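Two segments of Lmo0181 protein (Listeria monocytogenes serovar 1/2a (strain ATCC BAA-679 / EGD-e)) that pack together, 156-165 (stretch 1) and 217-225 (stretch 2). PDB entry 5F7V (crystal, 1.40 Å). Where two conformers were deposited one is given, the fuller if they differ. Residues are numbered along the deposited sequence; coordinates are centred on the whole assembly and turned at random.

Stretch 1 (156-165) EEAAAKKLTD
Stretch 2 217-225: NEVTDSKVA

No direct hydrogen bond joins the two stretches, although polar and charged residues line much of the interface; the 300 Å² buried between them consists of van der Waals contact centred on Val224, with one water bridging the stretches, weakly on the Glu156 side. Stretch 1 continues a helix that is already under way at Glu156 and runs through Lys162, with i to i+4 bonds such as Ala160 N to Glu156 O (2.8 Å) and Lys161 N to Glu157 O (2.9 Å), and Thr164 then turns extended (phi/psi -81/131). Stretch 2 begins as the last turn of a helix, 217-220. Lys223 is the first residue to leave helical phi/psi, at 55/41, and its positive phi accompanies a reversal in which Glu218 O accepts from Val224 N (2.8 Å, weak) and Ala225 N (3.2 Å).

The chains approach at two places, Glu157 beside Glu218 (CA to CA 7.9 Å) and Thr164 beside Val224 (CA to CA 5.7 Å); from the first to the second both run in the same general sense, but stretch 2 loops away in between. Val224 (chi1 m) points toward the helix: its CG2 lies 4.0 Å from Ala160 CB, an apolar contact between methyl groups, and its CG1 lies 3.6 Å from Lys161 CG, packing on the aliphatic part of that mttt lysine. Farther along the same side chain, Lys161 CE reaches 4.0 Å from Ser222 CB.

Thr164 (chi1 m) turns its OG1 back to donate to Ala160 O at 2.7 Å. Ala160 O also accepts a weak bond from Leu163 N (3.3 Å). The same Thr164 OG1 lies 3.4 Å from Val224 CA, while Thr164 CG2 sits 3.7 Å from Lys223 O.

At the other end, Glu218 (chi1 m, chi2 t) brings OE2 to 3.6 Å from Glu157 CG, a contact with methylene rather than carboxylate. A water donates to Glu218 OE1 (2.9 Å) and weakly to Glu156 OE2 (3.4 Å), linking two acidic groups.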

# COMPACT_ATOMS: atom_id res chain seq x y z
N GLU A 156 16.46 13.79 -7.54
CA GLU A 156 16.45 12.36 -7.76
C GLU A 156 16.68 12.01 -9.22
O GLU A 156 17.30 10.97 -9.52
CB GLU A 156 15.15 11.76 -7.28
CG GLU A 156 15.03 10.34 -7.73
CD GLU A 156 13.86 9.66 -7.07
OE1 GLU A 156 13.15 10.21 -6.16
OE2 GLU A 156 13.67 8.54 -7.58
N GLU A 157 16.22 12.83 -10.16
CA GLU A 157 16.49 12.53 -11.55
C GLU A 157 17.98 12.67 -11.85
O GLU A 157 18.52 11.84 -12.58
CB GLU A 157 15.70 13.48 -12.45
CG GLU A 157 14.18 13.24 -12.46
CD GLU A 157 13.34 14.32 -13.13
OE1 GLU A 157 13.94 15.15 -13.83
OE2 GLU A 157 12.07 14.34 -13.10
N ALA A 158 18.64 13.68 -11.33
CA ALA A 158 20.06 13.85 -11.59
C ALA A 158 20.85 12.71 -10.95
O ALA A 158 21.77 12.13 -11.57
CB ALA A 158 20.58 15.18 -11.09
N ALA A 159 20.51 12.32 -9.73
CA ALA A 159 21.13 11.20 -9.04
C ALA A 159 20.92 9.95 -9.83
O ALA A 159 21.86 9.22 -10.09
CB ALA A 159 20.63 11.05 -7.63
N ALA A 160 19.69 9.70 -10.26
CA ALA A 160 19.37 8.51 -11.03
C ALA A 160 20.16 8.45 -12.32
O ALA A 160 20.61 7.37 -12.72
CB ALA A 160 17.89 8.45 -11.36
N LYS A 161 20.35 9.57 -13.00
CA LYS A 161 21.14 9.58 -14.21
C LYS A 161 22.59 9.21 -13.93
O LYS A 161 23.18 8.38 -14.64
CB LYS A 161 21.02 10.96 -14.91
CG LYS A 161 19.66 11.19 -15.55
CD LYS A 161 19.43 12.66 -15.96
CE LYS A 161 18.01 12.85 -16.41
NZ LYS A 161 17.77 14.28 -16.74
N LYS A 162 23.20 9.75 -12.88
CA LYS A 162 24.58 9.42 -12.57
C LYS A 162 24.75 7.99 -12.06
O LYS A 162 25.80 7.42 -12.25
CB LYS A 162 25.11 10.39 -11.50
CG LYS A 162 25.22 11.80 -12.06
CD LYS A 162 25.90 12.78 -11.10
CE LYS A 162 25.04 13.12 -9.90
NZ LYS A 162 25.68 14.07 -8.95
N LEU A 163 23.68 7.39 -11.55
CA LEU A 163 23.73 6.04 -11.02
C LEU A 163 23.37 4.99 -12.05
O LEU A 163 23.51 3.80 -11.75
CB LEU A 163 22.82 5.91 -9.79
CG LEU A 163 23.35 6.64 -8.55
CD1 LEU A 163 22.23 7.02 -7.58
CD2 LEU A 163 24.48 5.92 -7.88
N THR A 164 22.91 5.39 -13.21
CA THR A 164 22.61 4.40 -14.27
C THR A 164 23.88 4.00 -14.98
O THR A 164 24.66 4.85 -15.38
CB THR A 164 21.58 5.02 -15.23
OG1 THR A 164 20.39 5.29 -14.47
CG2 THR A 164 21.27 4.05 -16.36
N ASP A 165 24.08 2.69 -15.12
CA ASP A 165 25.26 2.12 -15.77
C ASP A 165 24.75 1.03 -16.70
O ASP A 165 24.58 -0.13 -16.30
CB ASP A 165 26.21 1.60 -14.71
CG ASP A 165 27.48 1.03 -15.29
OD1 ASP A 165 27.73 1.08 -16.53
OD2 ASP A 165 28.26 0.52 -14.44
N ASN A 217 9.24 9.49 -18.62
CA ASN A 217 10.51 9.81 -19.26
C ASN A 217 11.66 9.08 -18.62
O ASN A 217 12.66 8.81 -19.32
CB ASN A 217 10.79 11.31 -19.16
CG ASN A 217 10.16 12.14 -20.25
OD1 ASN A 217 9.61 11.61 -21.19
ND2 ASN A 217 10.33 13.44 -20.14
N GLU A 218 11.58 8.75 -17.33
CA GLU A 218 12.66 7.95 -16.72
C GLU A 218 12.82 6.61 -17.38
O GLU A 218 13.92 6.06 -17.49
CB GLU A 218 12.36 7.74 -15.25
CG GLU A 218 12.51 9.05 -14.49
CD GLU A 218 12.47 8.91 -13.00
OE1 GLU A 218 11.75 8.03 -12.52
OE2 GLU A 218 13.15 9.78 -12.37
N VAL A 219 11.72 6.05 -17.88
CA VAL A 219 11.78 4.77 -18.57
C VAL A 219 12.10 4.95 -20.05
O VAL A 219 12.95 4.22 -20.58
CB VAL A 219 10.43 4.02 -18.43
CG1 VAL A 219 10.36 2.80 -19.35
CG2 VAL A 219 10.21 3.68 -16.97
N THR A 220 11.44 5.86 -20.76
CA THR A 220 11.50 5.91 -22.22
C THR A 220 12.56 6.84 -22.79
O THR A 220 12.97 6.65 -23.97
CB THR A 220 10.14 6.30 -22.82
OG1 THR A 220 9.90 7.66 -22.49
CG2 THR A 220 9.01 5.39 -22.31
N ASP A 221 13.02 7.82 -22.01
CA ASP A 221 13.80 8.96 -22.50
C ASP A 221 15.19 8.91 -21.89
O ASP A 221 16.14 8.58 -22.62
CB ASP A 221 13.07 10.28 -22.18
CG ASP A 221 13.77 11.50 -22.71
OD1 ASP A 221 14.60 11.35 -23.60
OD2 ASP A 221 13.48 12.61 -22.20
N SER A 222 15.32 9.17 -20.60
CA SER A 222 16.62 9.11 -19.94
C SER A 222 17.02 7.67 -19.67
O SER A 222 18.21 7.40 -19.44
CB SER A 222 16.61 9.90 -18.65
OG SER A 222 15.62 9.37 -17.78
N LYS A 223 16.06 6.73 -19.66
CA LYS A 223 16.35 5.32 -19.46
C LYS A 223 17.11 5.04 -18.18
O LYS A 223 18.00 4.23 -18.14
CB LYS A 223 17.03 4.73 -20.70
CG LYS A 223 16.20 4.90 -21.98
CD LYS A 223 16.75 4.08 -23.14
CE LYS A 223 17.85 4.88 -23.78
NZ LYS A 223 18.40 4.17 -24.96
N VAL A 224 16.71 5.75 -17.14
CA VAL A 224 17.27 5.56 -15.80
C VAL A 224 16.47 4.59 -14.93
O VAL A 224 16.88 4.30 -13.81
CB VAL A 224 17.43 6.88 -15.05
CG1 VAL A 224 18.35 7.80 -15.82
CG2 VAL A 224 16.10 7.56 -14.78
N ALA A 225 15.35 4.09 -15.45
CA ALA A 225 14.44 3.18 -14.75
C ALA A 225 14.15 2.01 -15.69
O ALA A 225 13.99 2.24 -16.90
CB ALA A 225 13.18 3.91 -14.36
O HOH W 1 11.68 6.98 -9.85